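Local coordinates for protein HpcE (Thermus thermophilus, PDB 1WZO) that probably catalyses the isomerisation of 2-hydroxyhepta-2,4-diene-1,7-dioate, as a member of the fumarylacetoacetate hydrolase family, at residues B[71-74]-B[75-79]; B[203-206]-B[207-211]; B[146-149]-B[150-153]; B[188-191]-B[192-196]; B[196-199]-B[200-204]. One frame throughout, in Å; residues are numbered along the deposited sequence. Where two conformers were deposited one is given.

Contact 1: residues B[71-74]-B[75-79]; sequences FWKP and NTSLL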
loop_
_atom_site.group_PDB
_atom_site.type_symbol
_atom_site.label_atom_id
_atom_site.label_comp_id
_atom_site.label_asym_id
_atom_site.label_seq_id
_atom_site.Cartn_x
_atom_site.Cartn_y
_atom_site.Cartn_z
ATOM N N PHE B 71 -19.900 -14.741 -1.594
ATOM C CA PHE B 71 -20.151 -13.397 -2.098
ATOM C C PHE B 71 -19.076 -12.448 -1.581
ATOM O O PHE B 71 -18.330 -12.768 -0.652
ATOM C CB PHE B 71 -21.542 -12.881 -1.720
ATOM C CG PHE B 71 -21.742 -12.664 -0.250
ATOM C CD1 PHE B 71 -22.190 -13.697 0.564
ATOM C CD2 PHE B 71 -21.507 -11.415 0.318
ATOM C CE1 PHE B 71 -22.404 -13.488 1.925
ATOM C CE2 PHE B 71 -21.719 -11.201 1.675
ATOM C CZ PHE B 71 -22.170 -12.243 2.477
ATOM N N TRP B 72 -19.021 -11.267 -2.180
ATOM C CA TRP B 72 -18.015 -10.270 -1.848
ATOM C C TRP B 72 -18.531 -9.056 -1.086
ATOM O O TRP B 72 -19.681 -8.662 -1.239
ATOM C CB TRP B 72 -17.366 -9.817 -3.165
ATOM C CG TRP B 72 -16.475 -8.607 -3.101
ATOM C CD1 TRP B 72 -15.242 -8.521 -2.518
ATOM C CD2 TRP B 72 -16.699 -7.352 -3.749
ATOM N NE1 TRP B 72 -14.681 -7.295 -2.774
ATOM C CE2 TRP B 72 -15.555 -6.556 -3.528
ATOM C CE3 TRP B 72 -17.757 -6.822 -4.503
ATOM C CZ2 TRP B 72 -15.435 -5.258 -4.035
ATOM C CZ3 TRP B 72 -17.638 -5.532 -5.008
ATOM C CH2 TRP B 72 -16.483 -4.765 -4.771
ATOM N N LYS B 73 -17.669 -8.485 -0.247
ATOM C CA LYS B 73 -17.975 -7.262 0.488
ATOM C C LYS B 73 -16.794 -6.338 0.172
ATOM O O LYS B 73 -15.640 -6.678 0.453
ATOM C CB LYS B 73 -18.057 -7.496 2.007
ATOM C CG LYS B 73 -19.269 -8.295 2.490
ATOM C CD LYS B 73 -20.590 -7.497 2.515
ATOM C CE LYS B 73 -20.679 -6.524 3.698
ATOM N NZ LYS B 73 -22.104 -6.109 4.001
ATOM N N PRO B 74 -17.060 -5.172 -0.436
ATOM C CA PRO B 74 -16.002 -4.216 -0.783
ATOM C C PRO B 74 -15.360 -3.589 0.444
ATOM O O PRO B 74 -16.010 -3.429 1.474
ATOM C CB PRO B 74 -16.735 -3.184 -1.636
ATOM C CG PRO B 74 -18.092 -3.174 -1.039
ATOM C CD PRO B 74 -18.382 -4.646 -0.818
ATOM N N ASN B 75 -14.087 -3.227 0.331
ATOM C CA ASN B 75 -13.395 -2.605 1.448
ATOM C C ASN B 75 -14.079 -1.285 1.812
ATOM O O ASN B 75 -13.972 -0.820 2.948
ATOM C CB ASN B 75 -11.918 -2.381 1.104
ATOM C CG ASN B 75 -11.099 -3.677 1.141
ATOM O OD1 ASN B 75 -9.971 -3.725 0.649
ATOM N ND2 ASN B 75 -11.661 -4.721 1.733
ATOM N N THR B 76 -14.799 -0.689 0.862
ATOM C CA THR B 76 -15.499 0.559 1.143
ATOM C C THR B 76 -16.713 0.371 2.062
ATOM O O THR B 76 -17.302 1.347 2.521
ATOM C CB THR B 76 -15.938 1.290 -0.161
ATOM O OG1 THR B 76 -16.385 0.331 -1.123
ATOM C CG2 THR B 76 -14.771 2.094 -0.747
ATOM N N SER B 77 -17.097 -0.877 2.326
ATOM C CA SER B 77 -18.202 -1.123 3.247
ATOM C C SER B 77 -17.656 -1.133 4.681
ATOM O O SER B 77 -18.403 -0.952 5.639
ATOM C CB SER B 77 -18.893 -2.471 2.967
ATOM O OG SER B 77 -17.992 -3.559 3.026
ATOM N N LEU B 78 -16.349 -1.340 4.824
ATOM C CA LEU B 78 -15.733 -1.402 6.152
ATOM C C LEU B 78 -15.986 -0.183 7.030
ATOM O O LEU B 78 -15.901 0.966 6.584
ATOM C CB LEU B 78 -14.226 -1.647 6.027
ATOM C CG LEU B 78 -13.825 -3.045 5.541
ATOM C CD1 LEU B 78 -12.377 -3.029 5.063
ATOM C CD2 LEU B 78 -14.017 -4.061 6.672
ATOM N N LEU B 79 -16.296 -0.451 8.295
ATOM C CA LEU B 79 -16.571 0.598 9.261
ATOM C C LEU B 79 -16.027 0.168 10.619
ATOM O O LEU B 79 -16.189 -0.979 11.020
ATOM C CB LEU B 79 -18.081 0.825 9.363
ATOM C CG LEU B 79 -18.541 2.012 10.214
ATOM C CD1 LEU B 79 -18.242 3.327 9.487
ATOM C CD2 LEU B 79 -20.048 1.884 10.482
#
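Ser77 turns back on Pro74 and puts both its backbone N and its hydroxyl on one carbonyl oxygen. Ser77 N reaches Pro74 O at 2.9 Å with a nearly straight N-H (162°), coming in from well above the carbonyl plane. Ser77 OG lies in that plane at 2.5 Å from Pro74 O, a very short bond that is less certain because the serine was modelled in two conformers. With chi1 at 57°, OG sits between the backbone N and the carbonyl carbon of Ser77, directed at the turn. Thr76 OG1 rests 3.6 Å from Pro74 CB, its side chain crossing the proline at about a right angle, while Lys73 CE passes 4.1 Å from Ser77 OG. The Lys73 chain is bent at chi2 and chi3, and its amino group goes on to Asp128, Lys146 O and Phe151 O. On the strand side, Pro74 N lies 3.7 Å over the centre of one face of the Trp72 ring, which also stacks on Trp72 of the second subunit. The 3-10 turn thus links strand 69-73, antiparallel to strand 46-50, to strand 78-79, which runs parallel to strand 152-159.

Contact 2: residues B[203-206]-B[207-211]; sequences MTLE and PYDVL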
loop_
_atom_site.group_PDB
_atom_site.type_symbol
_atom_site.label_atom_id
_atom_site.label_comp_id
_atom_site.label_asym_id
_atom_site.label_seq_id
_atom_site.Cartn_x
_atom_site.Cartn_y
_atom_site.Cartn_z
ATOM N N MET B 203 -8.686 -19.955 -5.286
ATOM C CA MET B 203 -8.324 -18.561 -5.041
ATOM C C MET B 203 -7.276 -18.441 -3.941
ATOM O O MET B 203 -7.489 -18.916 -2.831
ATOM C CB MET B 203 -9.575 -17.780 -4.623
ATOM C CG MET B 203 -9.347 -16.300 -4.340
ATOM S SD MET B 203 -10.789 -15.490 -3.611
ATOM C CE MET B 203 -12.049 -15.844 -4.832
ATOM N N THR B 204 -6.154 -17.795 -4.241
ATOM C CA THR B 204 -5.109 -17.618 -3.240
ATOM C C THR B 204 -5.532 -16.597 -2.181
ATOM O O THR B 204 -5.841 -15.448 -2.507
ATOM C CB THR B 204 -3.794 -17.131 -3.884
ATOM O OG1 THR B 204 -3.338 -18.105 -4.825
ATOM C CG2 THR B 204 -2.715 -16.926 -2.815
ATOM N N LEU B 205 -5.566 -17.014 -0.916
ATOM C CA LEU B 205 -5.924 -16.084 0.152
ATOM C C LEU B 205 -4.618 -15.567 0.729
ATOM O O LEU B 205 -3.687 -16.335 0.973
ATOM C CB LEU B 205 -6.758 -16.772 1.239
ATOM C CG LEU B 205 -8.117 -17.313 0.780
ATOM C CD1 LEU B 205 -8.833 -17.972 1.948
ATOM C CD2 LEU B 205 -8.962 -16.175 0.213
ATOM N N GLU B 206 -4.544 -14.261 0.939
ATOM C CA GLU B 206 -3.330 -13.644 1.447
ATOM C C GLU B 206 -3.517 -13.152 2.873
ATOM O O GLU B 206 -4.649 -12.999 3.339
ATOM C CB GLU B 206 -2.950 -12.471 0.531
ATOM C CG GLU B 206 -2.937 -12.854 -0.951
ATOM C CD GLU B 206 -2.756 -11.667 -1.883
ATOM O OE1 GLU B 206 -3.394 -10.617 -1.655
ATOM O OE2 GLU B 206 -1.991 -11.790 -2.859
ATOM N N PRO B 207 -2.407 -12.906 3.594
ATOM C CA PRO B 207 -2.507 -12.419 4.975
ATOM C C PRO B 207 -3.401 -11.177 5.021
ATOM O O PRO B 207 -3.272 -10.279 4.192
ATOM C CB PRO B 207 -1.057 -12.096 5.331
ATOM C CG PRO B 207 -0.294 -13.159 4.575
ATOM C CD PRO B 207 -0.999 -13.139 3.219
ATOM N N TYR B 208 -4.305 -11.158 5.993
ATOM C CA TYR B 208 -5.264 -10.081 6.212
ATOM C C TYR B 208 -6.522 -10.143 5.355
ATOM O O TYR B 208 -7.373 -9.253 5.429
ATOM C CB TYR B 208 -4.582 -8.712 6.122
ATOM C CG TYR B 208 -3.564 -8.546 7.229
ATOM C CD1 TYR B 208 -2.201 -8.477 6.949
ATOM C CD2 TYR B 208 -3.961 -8.560 8.567
ATOM C CE1 TYR B 208 -1.252 -8.434 7.978
ATOM C CE2 TYR B 208 -3.025 -8.518 9.602
ATOM C CZ TYR B 208 -1.673 -8.458 9.299
ATOM O OH TYR B 208 -0.741 -8.429 10.314
ATOM N N ASP B 209 -6.651 -11.193 4.548
ATOM C CA ASP B 209 -7.876 -11.373 3.776
ATOM C C ASP B 209 -8.871 -11.811 4.847
ATOM O O ASP B 209 -8.470 -12.355 5.886
ATOM C CB ASP B 209 -7.729 -12.468 2.716
ATOM C CG ASP B 209 -7.080 -11.957 1.434
ATOM O OD1 ASP B 209 -6.885 -10.730 1.315
ATOM O OD2 ASP B 209 -6.779 -12.781 0.546
ATOM N N VAL B 210 -10.160 -11.596 4.608
ATOM C CA VAL B 210 -11.167 -11.936 5.615
ATOM C C VAL B 210 -12.301 -12.824 5.113
ATOM O O VAL B 210 -12.793 -12.654 3.994
ATOM C CB VAL B 210 -11.799 -10.643 6.200
ATOM C CG1 VAL B 210 -12.914 -10.994 7.192
ATOM C CG2 VAL B 210 -10.719 -9.794 6.868
ATOM N N LEU B 211 -12.707 -13.770 5.957
ATOM C CA LEU B 211 -13.804 -14.670 5.639
ATOM C C LEU B 211 -14.929 -14.425 6.629
ATOM O O LEU B 211 -14.717 -14.490 7.845
ATOM C CB LEU B 211 -13.350 -16.133 5.734
ATOM C CG LEU B 211 -14.452 -17.202 5.710
ATOM C CD1 LEU B 211 -15.174 -17.189 4.367
ATOM C CD2 LEU B 211 -13.832 -18.570 5.970
HETATM O O HOH W 1 -5.886 -9.582 -0.729
#
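Asp209 points its carboxylate back at the start of its own turn, where OD2 receives Glu206 N at 2.7 Å. The N-H is almost straight (174°), yet it meets OD2 from above the carboxylate plane. In the other direction Asp209 N donates to Glu206 O at 3.0 Å, closing a type II beta turn from Glu206 to Asp209 with Pro207 and Tyr208 at its corners. With chi1 at -83°, CG of Asp209 stays beside its own backbone N, which brings OD2 to Glu206 N. The extended Glu206 side chain crosses that of Asp209 at a slant, with the two carboxylate planes 28° apart. Glu206 OE1 and Asp209 OD2 stay 4.6 Å from each other, and a water donates to both groups, 2.9 Å from Glu206 OE1 and 2.5 Å from Asp209 OD1, the latter very short and of doubtful exact length. Lys45 forms a salt bridge with Asp209 OD2 and probably offsets the crowding of negative charge. An alanine here is likely to leave Glu206 N without its acceptor, deprive the Lys45 ammonium of its carboxylate and leave the water held from one side. Leu205 CD2 lies 4.0 Å from Asp209 OD2, and its side chain also packs on helix 192-200; beyond the turn the chain enters strand 210-212, which runs between strands 46-50 and 94-104.

Contact 3: residues B[146-149]-B[150-153]; sequences KGRD and TFLP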
loop_
_atom_site.group_PDB
_atom_site.type_symbol
_atom_site.label_atom_id
_atom_site.label_comp_id
_atom_site.label_asym_id
_atom_site.label_seq_id
_atom_site.Cartn_x
_atom_site.Cartn_y
_atom_site.Cartn_z
ATOM N N LYS B 146 -25.639 -5.557 -0.418
ATOM C CA LYS B 146 -24.650 -5.881 0.609
ATOM C C LYS B 146 -23.387 -5.030 0.610
ATOM O O LYS B 146 -22.784 -4.823 1.665
ATOM C CB LYS B 146 -24.207 -7.339 0.453
ATOM C CG LYS B 146 -25.328 -8.357 0.416
ATOM C CD LYS B 146 -25.806 -8.710 1.811
ATOM C CE LYS B 146 -24.754 -9.508 2.569
ATOM N NZ LYS B 146 -25.197 -9.790 3.967
ATOM N N GLY B 147 -22.988 -4.553 -0.570
ATOM C CA GLY B 147 -21.753 -3.793 -0.688
ATOM C C GLY B 147 -21.797 -2.284 -0.584
ATOM O O GLY B 147 -20.920 -1.600 -1.123
ATOM N N ARG B 148 -22.793 -1.761 0.120
ATOM C CA ARG B 148 -22.939 -0.321 0.291
ATOM C C ARG B 148 -21.937 0.243 1.302
ATOM O O ARG B 148 -21.487 -0.468 2.203
ATOM C CB ARG B 148 -24.361 -0.002 0.758
ATOM C CG ARG B 148 -25.451 -0.723 -0.036
ATOM C CD ARG B 148 -26.834 -0.375 0.494
ATOM N NE ARG B 148 -27.246 0.975 0.115
ATOM C CZ ARG B 148 -27.695 1.311 -1.090
ATOM N NH1 ARG B 148 -27.794 0.398 -2.044
ATOM N NH2 ARG B 148 -28.051 2.566 -1.341
ATOM N N ASP B 149 -21.583 1.518 1.147
ATOM C CA ASP B 149 -20.660 2.158 2.084
ATOM C C ASP B 149 -21.199 2.011 3.520
ATOM O O ASP B 149 -22.395 2.194 3.772
ATOM C CB ASP B 149 -20.502 3.648 1.762
ATOM C CG ASP B 149 -19.701 3.906 0.482
ATOM O OD1 ASP B 149 -19.120 2.958 -0.089
ATOM O OD2 ASP B 149 -19.649 5.082 0.057
ATOM N N THR B 150 -20.299 1.670 4.437
ATOM C CA THR B 150 -20.575 1.475 5.866
ATOM C C THR B 150 -21.336 0.206 6.230
ATOM O O THR B 150 -21.676 0.017 7.400
ATOM C CB THR B 150 -21.355 2.657 6.524
ATOM O OG1 THR B 150 -22.744 2.590 6.169
ATOM C CG2 THR B 150 -20.761 3.999 6.113
ATOM N N PHE B 151 -21.594 -0.667 5.261
ATOM C CA PHE B 151 -22.336 -1.883 5.567
ATOM C C PHE B 151 -21.527 -3.045 6.136
ATOM O O PHE B 151 -22.008 -4.179 6.166
ATOM C CB PHE B 151 -23.144 -2.357 4.350
ATOM C CG PHE B 151 -24.570 -1.860 4.343
ATOM C CD1 PHE B 151 -25.587 -2.632 3.787
ATOM C CD2 PHE B 151 -24.898 -0.634 4.922
ATOM C CE1 PHE B 151 -26.920 -2.194 3.811
ATOM C CE2 PHE B 151 -26.223 -0.184 4.952
ATOM C CZ PHE B 151 -27.236 -0.967 4.397
ATOM N N LEU B 152 -20.305 -2.775 6.585
ATOM C CA LEU B 152 -19.513 -3.835 7.197
ATOM C C LEU B 152 -18.734 -3.408 8.434
ATOM O O LEU B 152 -17.509 -3.273 8.403
ATOM C CB LEU B 152 -18.554 -4.500 6.195
ATOM C CG LEU B 152 -17.812 -5.718 6.778
ATOM C CD1 LEU B 152 -18.829 -6.702 7.368
ATOM C CD2 LEU B 152 -16.971 -6.415 5.689
ATOM N N PRO B 153 -19.447 -3.129 9.534
ATOM C CA PRO B 153 -18.714 -2.745 10.743
ATOM C C PRO B 153 -17.797 -3.940 11.025
ATOM O O PRO B 153 -18.182 -5.082 10.779
ATOM C CB PRO B 153 -19.826 -2.605 11.779
ATOM C CG PRO B 153 -20.953 -2.016 10.951
ATOM C CD PRO B 153 -20.885 -2.822 9.659
#
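Thr150 follows Asp149 at the corner of a type II beta turn, Arg148 to Phe151, that leads from helix 143-146 into strand 152-159. The Thr150 backbone takes the positive phi of the third turn position. Its OG1 falls 2.5 Å from Asp149 O, so short that the details of this bond are doubtful; OG1 also bonds to Leu86 N. Next, Phe151 N donates to Arg148 O at 3.1 Å and closes the turn. The Phe151 ring then runs alongside the Arg148 side chain, both pointing the same way, while Lys146 O approaches the ring edge. A CH-pi contact joins the two: Arg148 CD stands 4.1 Å from the Phe151 ring centroid, over one face and offset toward the rim. The phenylalanine also packs on Leu129 of strand 120-131. A serine in its place would probably leave the aliphatic part of Arg148 without its apolar cover and open a gap beside Leu129. Leu152 carries the chain into the strand, its backbone N bonded to Ser77 O.

Contact 4: residues B[188-191]-B[192-196]; sequences MLYS and VAELL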
loop_
_atom_site.group_PDB
_atom_site.type_symbol
_atom_site.label_atom_id
_atom_site.label_comp_id
_atom_site.label_asym_id
_atom_site.label_seq_id
_atom_site.Cartn_x
_atom_site.Cartn_y
_atom_site.Cartn_z
ATOM N N MET B 188 -22.792 -23.971 12.235
ATOM C CA MET B 188 -22.316 -23.638 10.891
ATOM C C MET B 188 -22.474 -24.872 10.006
ATOM O O MET B 188 -22.106 -25.974 10.414
ATOM C CB MET B 188 -20.835 -23.263 10.929
ATOM C CG MET B 188 -20.544 -21.794 10.825
ATOM S SD MET B 188 -18.775 -21.537 10.639
ATOM C CE MET B 188 -18.488 -20.313 11.902
ATOM N N LEU B 189 -23.013 -24.698 8.803
ATOM C CA LEU B 189 -23.182 -25.832 7.901
ATOM C C LEU B 189 -21.816 -26.242 7.378
ATOM O O LEU B 189 -21.476 -27.429 7.349
ATOM C CB LEU B 189 -24.127 -25.465 6.758
ATOM C CG LEU B 189 -25.555 -25.158 7.227
ATOM C CD1 LEU B 189 -26.421 -24.818 6.021
ATOM C CD2 LEU B 189 -26.133 -26.362 7.979
ATOM N N TYR B 190 -21.038 -25.248 6.960
ATOM C CA TYR B 190 -19.676 -25.467 6.492
ATOM C C TYR B 190 -18.796 -24.794 7.537
ATOM O O TYR B 190 -18.985 -23.619 7.846
ATOM C CB TYR B 190 -19.422 -24.798 5.137
ATOM C CG TYR B 190 -19.910 -25.568 3.930
ATOM C CD1 TYR B 190 -21.173 -25.334 3.389
ATOM C CD2 TYR B 190 -19.096 -26.519 3.316
ATOM C CE1 TYR B 190 -21.612 -26.030 2.260
ATOM C CE2 TYR B 190 -19.524 -27.219 2.190
ATOM C CZ TYR B 190 -20.780 -26.967 1.670
ATOM O OH TYR B 190 -21.198 -27.651 0.554
ATOM N N SER B 191 -17.836 -25.532 8.079
ATOM C CA SER B 191 -16.949 -24.979 9.096
ATOM C C SER B 191 -15.951 -24.002 8.491
ATOM O O SER B 191 -15.798 -23.924 7.268
ATOM C CB SER B 191 -16.175 -26.099 9.782
ATOM O OG SER B 191 -15.284 -26.726 8.875
ATOM N N VAL B 192 -15.275 -23.258 9.357
ATOM C CA VAL B 192 -14.262 -22.316 8.915
ATOM C C VAL B 192 -13.230 -23.094 8.094
ATOM O O VAL B 192 -12.836 -22.671 7.001
ATOM C CB VAL B 192 -13.557 -21.663 10.118
ATOM C CG1 VAL B 192 -12.384 -20.829 9.638
ATOM C CG2 VAL B 192 -14.552 -20.813 10.904
ATOM N N ALA B 193 -12.801 -24.238 8.620
ATOM C CA ALA B 193 -11.819 -25.071 7.926
ATOM C C ALA B 193 -12.317 -25.509 6.549
ATOM O O ALA B 193 -11.578 -25.454 5.576
ATOM C CB ALA B 193 -11.473 -26.296 8.770
ATOM N N GLU B 194 -13.568 -25.949 6.464
ATOM C CA GLU B 194 -14.112 -26.380 5.181
ATOM C C GLU B 194 -14.234 -25.221 4.190
ATOM O O GLU B 194 -14.003 -25.395 2.988
ATOM C CB GLU B 194 -15.474 -27.041 5.378
ATOM C CG GLU B 194 -15.403 -28.374 6.120
ATOM C CD GLU B 194 -16.773 -28.944 6.391
ATOM O OE1 GLU B 194 -17.593 -28.226 6.994
ATOM O OE2 GLU B 194 -17.029 -30.104 6.001
ATOM N N LEU B 195 -14.601 -24.046 4.694
ATOM C CA LEU B 195 -14.745 -22.860 3.856
ATOM C C LEU B 195 -13.394 -22.411 3.286
ATOM O O LEU B 195 -13.286 -22.096 2.095
ATOM C CB LEU B 195 -15.386 -21.721 4.664
ATOM C CG LEU B 195 -16.862 -21.914 5.034
ATOM C CD1 LEU B 195 -17.308 -20.835 6.004
ATOM C CD2 LEU B 195 -17.713 -21.871 3.762
ATOM N N LEU B 196 -12.364 -22.385 4.126
ATOM C CA LEU B 196 -11.038 -21.976 3.666
ATOM C C LEU B 196 -10.460 -22.988 2.677
ATOM O O LEU B 196 -9.671 -22.632 1.796
ATOM C CB LEU B 196 -10.085 -21.800 4.858
ATOM C CG LEU B 196 -10.419 -20.664 5.832
ATOM C CD1 LEU B 196 -9.493 -20.749 7.040
ATOM C CD2 LEU B 196 -10.271 -19.308 5.137
#
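Ser191, with chi1 at 66°, holds its OG between backbone N and carbonyl carbon, facing the first turn of helix 192-200, while Glu194, with chi1 at -68° and its chain extended beyond CG, reaches back along that turn to the serine. Glu194 N donates to Ser191 OG at 3.1 Å. In return Ser191 N gives an almost straight bond (172°) to Glu194 OE1 at 2.9 Å, which Glu194 OE1 accepts through its anti lone pair. These reciprocal bonds make a capping box, with Ser191 as N-cap: each side chain satisfies the backbone N-H of the other residue at the helix start. Leu195 N bonds to Ser191 O at 2.8 Å, the first i to i+4 link of the helix. Beside the box, Tyr190 CB packs 3.7 Å from Leu195 CD2, and the edge of the tyrosine ring faces Glu194 CB. Arg64 pairs with Glu194 OE1 and makes a cation-pi contact with Tyr190. Met188 CE touches Val192 CG2 at 4.1 Å.

Contact 5: residues B[196-199]-B[200-204]; sequences LEFI and SEFMT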
loop_
_atom_site.group_PDB
_atom_site.type_symbol
_atom_site.label_atom_id
_atom_site.label_comp_id
_atom_site.label_asym_id
_atom_site.label_seq_id
_atom_site.Cartn_x
_atom_site.Cartn_y
_atom_site.Cartn_z
ATOM N N LEU B 196 -12.364 -22.385 4.126
ATOM C CA LEU B 196 -11.038 -21.976 3.666
ATOM C C LEU B 196 -10.460 -22.988 2.677
ATOM O O LEU B 196 -9.671 -22.632 1.796
ATOM C CB LEU B 196 -10.085 -21.800 4.858
ATOM C CG LEU B 196 -10.419 -20.664 5.832
ATOM C CD1 LEU B 196 -9.493 -20.749 7.040
ATOM C CD2 LEU B 196 -10.271 -19.308 5.137
ATOM N N GLU B 197 -10.848 -24.252 2.821
ATOM C CA GLU B 197 -10.381 -25.285 1.903
ATOM C C GLU B 197 -11.063 -25.066 0.553
ATOM O O GLU B 197 -10.420 -25.092 -0.495
ATOM C CB GLU B 197 -10.752 -26.676 2.425
ATOM C CG GLU B 197 -10.428 -27.811 1.465
ATOM C CD GLU B 197 -10.929 -29.153 1.976
ATOM O OE1 GLU B 197 -12.158 -29.307 2.119
ATOM O OE2 GLU B 197 -10.102 -30.048 2.241
ATOM N N PHE B 198 -12.374 -24.855 0.599
ATOM C CA PHE B 198 -13.161 -24.644 -0.611
ATOM C C PHE B 198 -12.653 -23.448 -1.405
ATOM O O PHE B 198 -12.471 -23.531 -2.622
ATOM C CB PHE B 198 -14.633 -24.421 -0.255
ATOM C CG PHE B 198 -15.515 -24.176 -1.450
ATOM C CD1 PHE B 198 -15.878 -25.223 -2.292
ATOM C CD2 PHE B 198 -15.949 -22.888 -1.756
ATOM C CE1 PHE B 198 -16.659 -24.992 -3.432
ATOM C CE2 PHE B 198 -16.732 -22.647 -2.891
ATOM C CZ PHE B 198 -17.084 -23.704 -3.728
ATOM N N ILE B 199 -12.427 -22.339 -0.706
ATOM C CA ILE B 199 -11.968 -21.110 -1.334
ATOM C C ILE B 199 -10.540 -21.191 -1.843
ATOM O O ILE B 199 -10.286 -20.925 -3.024
ATOM C CB ILE B 199 -12.098 -19.909 -0.363
ATOM C CG1 ILE B 199 -13.565 -19.726 0.035
ATOM C CG2 ILE B 199 -11.549 -18.632 -1.025
ATOM C CD1 ILE B 199 -13.788 -18.745 1.190
ATOM N N SER B 200 -9.609 -21.579 -0.968
ATOM C CA SER B 200 -8.199 -21.658 -1.339
ATOM C C SER B 200 -7.908 -22.667 -2.436
ATOM O O SER B 200 -6.808 -22.687 -2.982
ATOM C CB SER B 200 -7.328 -21.976 -0.115
ATOM O OG SER B 200 -7.496 -23.313 0.311
ATOM N N GLU B 201 -8.884 -23.505 -2.758
ATOM C CA GLU B 201 -8.698 -24.488 -3.812
ATOM C C GLU B 201 -8.520 -23.805 -5.172
ATOM O O GLU B 201 -7.782 -24.300 -6.024
ATOM C CB GLU B 201 -9.898 -25.446 -3.876
ATOM C CG GLU B 201 -9.750 -26.563 -4.919
ATOM C CD GLU B 201 -10.301 -26.188 -6.295
ATOM O OE1 GLU B 201 -9.836 -26.774 -7.299
ATOM O OE2 GLU B 201 -11.204 -25.327 -6.378
ATOM N N PHE B 202 -9.176 -22.663 -5.362
ATOM C CA PHE B 202 -9.110 -21.941 -6.635
ATOM C C PHE B 202 -8.669 -20.480 -6.507
ATOM O O PHE B 202 -8.308 -19.844 -7.498
ATOM C CB PHE B 202 -10.483 -22.002 -7.332
ATOM C CG PHE B 202 -11.577 -21.262 -6.597
ATOM C CD1 PHE B 202 -11.721 -19.882 -6.732
ATOM C CD2 PHE B 202 -12.447 -21.942 -5.749
ATOM C CE1 PHE B 202 -12.714 -19.193 -6.033
ATOM C CE2 PHE B 202 -13.445 -21.266 -5.046
ATOM C CZ PHE B 202 -13.581 -19.887 -5.186
ATOM N N MET B 203 -8.686 -19.955 -5.286
ATOM C CA MET B 203 -8.324 -18.561 -5.041
ATOM C C MET B 203 -7.276 -18.441 -3.941
ATOM O O MET B 203 -7.489 -18.916 -2.831
ATOM C CB MET B 203 -9.575 -17.780 -4.623
ATOM C CG MET B 203 -9.347 -16.300 -4.340
ATOM S SD MET B 203 -10.789 -15.490 -3.611
ATOM C CE MET B 203 -12.049 -15.844 -4.832
ATOM N N THR B 204 -6.154 -17.795 -4.241
ATOM C CA THR B 204 -5.109 -17.618 -3.240
ATOM C C THR B 204 -5.532 -16.597 -2.181
ATOM O O THR B 204 -5.841 -15.448 -2.507
ATOM C CB THR B 204 -3.794 -17.131 -3.884
ATOM O OG1 THR B 204 -3.338 -18.105 -4.825
ATOM C CG2 THR B 204 -2.715 -16.926 -2.815
HETATM O O HOH W 2 -13.314 -25.427 -4.424
#
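The C-terminal part of helix 192-200 runs here into the loop toward strand 210-212, and Ser200 and Ile199 carry the change. Ser200 N bonds to Leu196 O at 3.0 Å as in an alpha-helix, and the hydroxyl doubles that bond: Ser200 OG lies 2.7 Å from Leu196 O, tilted a little from the carbonyl plane. This is the familiar helical serine back-bond to the carbonyl four residues earlier, made possible by chi1 of 72°, which places OG between its backbone N and carbonyl carbon, facing Leu196 O; OG also bonds to Val111 N. The next helical link is slack, Glu201 N to Glu197 O being only a weak bond. Ile199 O then takes two donors, Phe202 N at 3.1 Å from above its carbonyl plane and Met203 N at 2.9 Å within that plane. The same oxygen stands 3.6 Å over the centre of one face of the Phe202 ring. Phe202 CE2 meets Phe198 CE2 at 4.2 Å, the two side chains slanting past each other, and both rings pack on Leu70 of strand 69-73. Ile199 CG2 touches Met203 SD, the side chains pointing the same way; Phe202 packs on Arg148 and Met203 on Ile143, both of the second subunit. At the edge of the Phe202 ring, in its plane, a water donates to Phe198 O at 2.7 Å and to Glu201 OE2 at 2.9 Å.

How the contacts relate
Along the chain the order is contact 1, contact 3, contact 4, contact 5 and contact 2, all in the fumarylacetoacetate hydrolase-like part of the chain. They form two groups. Contacts 1 and 3, with centres about 6 Å apart, join through neighbouring strands 78-79 and 152-159, and Pro74 packs on Gly147. Contacts 4, 5 and 2 follow one unbroken run: 4 and 5 share Leu196 and helix 192-200, and 5 passes Met203 and Thr204 on to 2, whose Leu205 and Leu211 pack back on that helix. The centres of contacts 3 and 5 are about 24 Å apart within the chain, yet Asp149 bonds to Thr204 of the second subunit; contacts 1, 2, 3 and 5 all take part in the interface, while contact 4 stays within its own chain.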